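Local coordinates for peptide ABC transporter, peptide-binding protein (Thermus thermophilus, PDB 2D5W) that binds oligopeptides and probably delivers them to an ABC transporter for uptake into the cell, at residues G211-K216 against Q245-R250; K216-V219 against S223-M226. All coordinates share one frame; numbering follows the deposited sequence.

Contact 1: residues G211-K216 against Q245-R250; sequences GPFKLK and QKVVYR
One methyl group of V247 sits on a face of the F213 ring, and that CH-pi contact carries most of the approach between 211-216 and 245-250. F213 CB points toward the other segment, and CG stands anti to the carbonyl carbon (chi1 -64°), which carries the ring across the intervening strand toward V247. Beyond CG, the CD1 corner lies 4.0 Å from V247 CG2. F213 CE1 makes the closest approach, 3.6 Å from V247 CG2, and here the ring edge also reaches the backbone, with CE1 4.2 Å from Q245 C. CZ, at the tip, is 3.7 Å from V247 CG2. The methyl carbon is therefore 3.7 Å from the ring centroid, only 16° off the ring normal, while the two side chains cross at about a right angle. No hydrogen bond joins the segments, because they are not neighbours: strand 223-228 runs between them in a mixed five-stranded sheet, and the CA atoms of F213 and K246 stay 7.9 Å apart. Such a sheet is consistent with a lobe of a type II periplasmic binding protein. F213 bridges that middle strand from the edge of the sheet, touching R228 on the way, and Y39 of helix 31-40 also packs against it. V247 in turn meets I10 of strand 7-12. An alanine in place of F213 would probably leave V247 CG2 without its aromatic partner and a hollow over strand 223-228 beside R228 and Y39. Elsewhere, K246 NZ and K216 NZ come within 5.4 Å of each other, like charges on two exposed chains.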
loop_
_atom_site.group_PDB
_atom_site.type_symbol
_atom_site.label_atom_id
_atom_site.label_comp_id
_atom_site.label_asym_id
_atom_site.label_seq_id
_atom_site.Cartn_x
_atom_site.Cartn_y
_atom_site.Cartn_z
ATOM N N GLY A 211 -1.467 -17.688 -9.908
ATOM C CA GLY A 211 -1.540 -18.094 -8.517
ATOM C C GLY A 211 -2.310 -19.373 -8.264
ATOM O O GLY A 211 -2.743 -20.037 -9.200
ATOM N N PRO A 212 -2.491 -19.748 -6.991
ATOM C CA PRO A 212 -3.224 -20.969 -6.652
ATOM C C PRO A 212 -4.703 -20.922 -7.031
ATOM O O PRO A 212 -5.370 -21.954 -7.056
ATOM C CB PRO A 212 -2.990 -21.109 -5.145
ATOM C CG PRO A 212 -2.762 -19.706 -4.695
ATOM C CD PRO A 212 -1.908 -19.128 -5.790
ATOM N N PHE A 213 -5.204 -19.723 -7.328
ATOM C CA PHE A 213 -6.596 -19.539 -7.732
ATOM C C PHE A 213 -6.672 -18.688 -8.992
ATOM O O PHE A 213 -5.730 -17.962 -9.331
ATOM C CB PHE A 213 -7.397 -18.873 -6.601
ATOM C CG PHE A 213 -7.484 -19.713 -5.358
ATOM C CD1 PHE A 213 -8.494 -20.668 -5.205
ATOM C CD2 PHE A 213 -6.503 -19.617 -4.379
ATOM C CE1 PHE A 213 -8.509 -21.520 -4.094
ATOM C CE2 PHE A 213 -6.515 -20.465 -3.268
ATOM C CZ PHE A 213 -7.517 -21.418 -3.129
ATOM N N LYS A 214 -7.788 -18.809 -9.702
ATOM C CA LYS A 214 -8.031 -18.040 -10.914
ATOM C C LYS A 214 -9.396 -17.388 -10.752
ATOM O O LYS A 214 -10.227 -17.852 -9.968
ATOM C CB LYS A 214 -8.003 -18.945 -12.151
ATOM C CG LYS A 214 -8.981 -20.108 -12.127
ATOM C CD LYS A 214 -8.840 -20.954 -13.388
ATOM C CE LYS A 214 -9.770 -22.155 -13.370
ATOM N NZ LYS A 214 -9.704 -22.898 -14.660
ATOM N N LEU A 215 -9.635 -16.309 -11.482
ATOM C CA LEU A 215 -10.907 -15.622 -11.357
ATOM C C LEU A 215 -12.070 -16.415 -11.930
ATOM O O LEU A 215 -11.944 -17.058 -12.972
ATOM C CB LEU A 215 -10.842 -14.263 -12.057
ATOM C CG LEU A 215 -12.106 -13.402 -11.947
ATOM C CD1 LEU A 215 -12.231 -12.864 -10.532
ATOM C CD2 LEU A 215 -12.044 -12.252 -12.949
ATOM N N LYS A 216 -13.195 -16.386 -11.222
ATOM C CA LYS A 216 -14.421 -17.017 -11.698
ATOM C C LYS A 216 -15.280 -15.841 -12.172
ATOM O O LYS A 216 -15.642 -15.761 -13.342
ATOM C CB LYS A 216 -15.129 -17.781 -10.576
ATOM C CG LYS A 216 -16.470 -18.379 -10.983
ATOM C CD LYS A 216 -16.319 -19.373 -12.119
ATOM C CE LYS A 216 -17.661 -19.980 -12.493
ATOM N NZ LYS A 216 -18.292 -20.662 -11.327
ATOM N N GLN A 245 -11.300 -24.952 -2.404
ATOM C CA GLN A 245 -11.425 -24.963 -3.856
ATOM C C GLN A 245 -12.044 -23.695 -4.420
ATOM O O GLN A 245 -12.010 -23.465 -5.631
ATOM C CB GLN A 245 -12.252 -26.175 -4.290
ATOM C CG GLN A 245 -11.651 -27.516 -3.877
ATOM C CD GLN A 245 -10.258 -27.730 -4.438
ATOM O OE1 GLN A 245 -10.041 -27.635 -5.648
ATOM N NE2 GLN A 245 -9.305 -28.023 -3.562
ATOM N N LYS A 246 -12.619 -22.888 -3.539
ATOM C CA LYS A 246 -13.242 -21.633 -3.927
ATOM C C LYS A 246 -12.951 -20.602 -2.852
ATOM O O LYS A 246 -12.978 -20.918 -1.661
ATOM C CB LYS A 246 -14.760 -21.796 -4.056
ATOM C CG LYS A 246 -15.213 -22.648 -5.227
ATOM C CD LYS A 246 -16.730 -22.632 -5.349
ATOM C CE LYS A 246 -17.203 -23.440 -6.547
ATOM N NZ LYS A 246 -18.689 -23.425 -6.667
ATOM N N VAL A 247 -12.655 -19.380 -3.281
ATOM C CA VAL A 247 -12.390 -18.271 -2.369
ATOM C C VAL A 247 -13.250 -17.114 -2.843
ATOM O O VAL A 247 -13.208 -16.737 -4.018
ATOM C CB VAL A 247 -10.915 -17.817 -2.400
ATOM C CG1 VAL A 247 -10.724 -16.612 -1.482
ATOM C CG2 VAL A 247 -10.002 -18.959 -1.977
ATOM N N VAL A 248 -14.041 -16.560 -1.936
ATOM C CA VAL A 248 -14.904 -15.444 -2.276
ATOM C C VAL A 248 -14.679 -14.275 -1.335
ATOM O O VAL A 248 -14.753 -14.426 -0.112
ATOM C CB VAL A 248 -16.400 -15.832 -2.190
ATOM C CG1 VAL A 248 -17.278 -14.616 -2.479
ATOM C CG2 VAL A 248 -16.707 -16.952 -3.165
ATOM N N TYR A 249 -14.371 -13.118 -1.909
ATOM C CA TYR A 249 -14.213 -11.899 -1.128
ATOM C C TYR A 249 -15.563 -11.197 -1.185
ATOM O O TYR A 249 -16.115 -10.992 -2.268
ATOM C CB TYR A 249 -13.153 -10.988 -1.743
ATOM C CG TYR A 249 -11.781 -11.128 -1.132
ATOM C CD1 TYR A 249 -11.310 -10.193 -0.206
ATOM C CD2 TYR A 249 -10.950 -12.193 -1.476
ATOM C CE1 TYR A 249 -10.046 -10.314 0.356
ATOM C CE2 TYR A 249 -9.687 -12.323 -0.918
ATOM C CZ TYR A 249 -9.239 -11.384 -0.005
ATOM O OH TYR A 249 -7.982 -11.525 0.535
ATOM N N ARG A 250 -16.105 -10.863 -0.019
ATOM C CA ARG A 250 -17.373 -10.151 0.085
ATOM C C ARG A 250 -17.041 -8.745 0.556
ATOM O O ARG A 250 -16.320 -8.566 1.538
ATOM C CB ARG A 250 -18.300 -10.831 1.092
ATOM C CG ARG A 250 -19.013 -12.056 0.553
ATOM C CD ARG A 250 -19.960 -12.624 1.596
ATOM N NE ARG A 250 -20.921 -11.629 2.062
ATOM C CZ ARG A 250 -21.724 -11.800 3.108
ATOM N NH1 ARG A 250 -22.569 -10.841 3.464
ATOM N NH2 ARG A 250 -21.677 -12.929 3.802
#

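Contact 2: residues K216-V219 against S223-M226; sequences KRWV and SIEM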
loop_
_atom_site.group_PDB
_atom_site.type_symbol
_atom_site.label_atom_id
_atom_site.label_comp_id
_atom_site.label_asym_id
_atom_site.label_seq_id
_atom_site.Cartn_x
_atom_site.Cartn_y
_atom_site.Cartn_z
ATOM N N LYS A 216 -13.195 -16.386 -11.222
ATOM C CA LYS A 216 -14.421 -17.017 -11.698
ATOM C C LYS A 216 -15.280 -15.841 -12.172
ATOM O O LYS A 216 -15.642 -15.761 -13.342
ATOM C CB LYS A 216 -15.129 -17.781 -10.576
ATOM C CG LYS A 216 -16.470 -18.379 -10.983
ATOM C CD LYS A 216 -16.319 -19.373 -12.119
ATOM C CE LYS A 216 -17.661 -19.980 -12.493
ATOM N NZ LYS A 216 -18.292 -20.662 -11.327
ATOM N N ARG A 217 -15.586 -14.917 -11.263
ATOM C CA ARG A 217 -16.368 -13.739 -11.624
ATOM C C ARG A 217 -16.219 -12.607 -10.618
ATOM O O ARG A 217 -15.993 -12.836 -9.426
ATOM C CB ARG A 217 -17.854 -14.091 -11.754
ATOM C CG ARG A 217 -18.514 -14.502 -10.451
ATOM C CD ARG A 217 -20.012 -14.716 -10.631
ATOM N NE ARG A 217 -20.317 -15.853 -11.492
ATOM C CZ ARG A 217 -20.127 -17.126 -11.154
ATOM N NH1 ARG A 217 -20.436 -18.091 -12.008
ATOM N NH2 ARG A 217 -19.635 -17.434 -9.961
ATOM N N TRP A 218 -16.342 -11.381 -11.117
ATOM C CA TRP A 218 -16.285 -10.191 -10.280
ATOM C C TRP A 218 -17.671 -9.551 -10.376
ATOM O O TRP A 218 -18.112 -9.166 -11.459
ATOM C CB TRP A 218 -15.225 -9.216 -10.798
ATOM C CG TRP A 218 -15.020 -7.963 -9.966
ATOM C CD1 TRP A 218 -15.695 -7.587 -8.834
ATOM C CD2 TRP A 218 -14.064 -6.932 -10.223
ATOM N NE1 TRP A 218 -15.209 -6.382 -8.370
ATOM C CE2 TRP A 218 -14.209 -5.959 -9.205
ATOM C CE3 TRP A 218 -13.095 -6.734 -11.217
ATOM C CZ2 TRP A 218 -13.421 -4.805 -9.154
ATOM C CZ3 TRP A 218 -12.313 -5.588 -11.169
ATOM C CH2 TRP A 218 -12.481 -4.637 -10.142
ATOM N N VAL A 219 -18.374 -9.499 -9.251
ATOM C CA VAL A 219 -19.694 -8.871 -9.174
ATOM C C VAL A 219 -19.323 -7.536 -8.534
ATOM O O VAL A 219 -19.280 -7.412 -7.309
ATOM C CB VAL A 219 -20.636 -9.667 -8.249
ATOM C CG1 VAL A 219 -22.030 -9.059 -8.289
ATOM C CG2 VAL A 219 -20.678 -11.130 -8.678
ATOM N N SER A 223 -18.770 -8.696 -4.737
ATOM C CA SER A 223 -17.831 -9.770 -4.457
ATOM C C SER A 223 -16.909 -10.124 -5.607
ATOM O O SER A 223 -17.151 -9.764 -6.755
ATOM C CB SER A 223 -18.621 -11.028 -4.095
ATOM O OG SER A 223 -19.472 -11.392 -5.175
ATOM N N ILE A 224 -15.842 -10.838 -5.269
ATOM C CA ILE A 224 -14.890 -11.356 -6.245
ATOM C C ILE A 224 -14.798 -12.845 -5.911
ATOM O O ILE A 224 -14.430 -13.227 -4.794
ATOM C CB ILE A 224 -13.506 -10.677 -6.136
ATOM C CG1 ILE A 224 -13.574 -9.287 -6.782
ATOM C CG2 ILE A 224 -12.440 -11.535 -6.819
ATOM C CD1 ILE A 224 -12.342 -8.434 -6.571
ATOM N N GLU A 225 -15.172 -13.681 -6.874
ATOM C CA GLU A 225 -15.164 -15.124 -6.684
ATOM C C GLU A 225 -14.036 -15.753 -7.480
ATOM O O GLU A 225 -13.877 -15.478 -8.669
ATOM C CB GLU A 225 -16.502 -15.714 -7.132
ATOM C CG GLU A 225 -17.719 -14.987 -6.579
ATOM C CD GLU A 225 -19.026 -15.612 -7.031
ATOM O OE1 GLU A 225 -20.085 -14.978 -6.839
ATOM O OE2 GLU A 225 -18.997 -16.736 -7.573
ATOM N N MET A 226 -13.271 -16.611 -6.818
ATOM C CA MET A 226 -12.134 -17.283 -7.430
ATOM C C MET A 226 -12.261 -18.789 -7.219
ATOM O O MET A 226 -12.914 -19.245 -6.279
ATOM C CB MET A 226 -10.837 -16.769 -6.794
ATOM C CG MET A 226 -10.696 -15.245 -6.856
ATOM S SD MET A 226 -9.254 -14.568 -6.009
ATOM C CE MET A 226 -9.868 -14.472 -4.330
#
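This is the antiparallel pairing of a tight beta hairpin, strands 213-219 and 223-228, at one edge of a mixed sheet; the short axes run 178° apart in direction. Near the turn, V219 and S223 form a hydrogen-bonded pair, V219 N giving to S223 O at 2.8 Å and S223 N to V219 O. Further on, E225 N donates to R217 O, and E225 O takes two donors, K216 N at 2.8 Å and R217 N at 3.2 Å. With K216 and R217 both opposite E225, this is a classic beta bulge, an extra residue in the edge strand. On the face that carries R217 and E225, R217 NH2 makes a salt bridge to E225 OE2 at 2.6 Å, reaching the oxygen from above the carboxylate plane while the oxygen lies in the guanidinium plane; the two planes are 64° apart. R217 CG, between the backbone N and carbonyl carbon (chi1 66°), lies 3.6 Å from E225 CD, and the bend at chi3 then turns NH2 onto OE2. On the other face, in the non-hydrogen-bonded pair, I224 CG1 lies over the five-membered ring of W218, 3.7 Å from its centroid, and W218 NE1 is held by E15.

In the fold
Strand 223-228 is what joins the two contacts: it pairs with 213-219 in contact 2 and, on its other edge, with 246-251, so the segments of contact 1 face each other across it. Backbone bonds make the second seam, with M226 N 2.8 Å from V247 O and Y249 N 2.9 Å from I224 O, both probable hydrogen bonds. M226 CB also packs 3.4 Å from K214 O. K216 belongs to both contacts, sitting at the bulge of contact 2. Their centres are about 7 Å apart, and each lies 21 to 22 Å from the centre of the chain. Helix 31-40 covers F213, Y249, I224 and M226, tying one face of both contacts together.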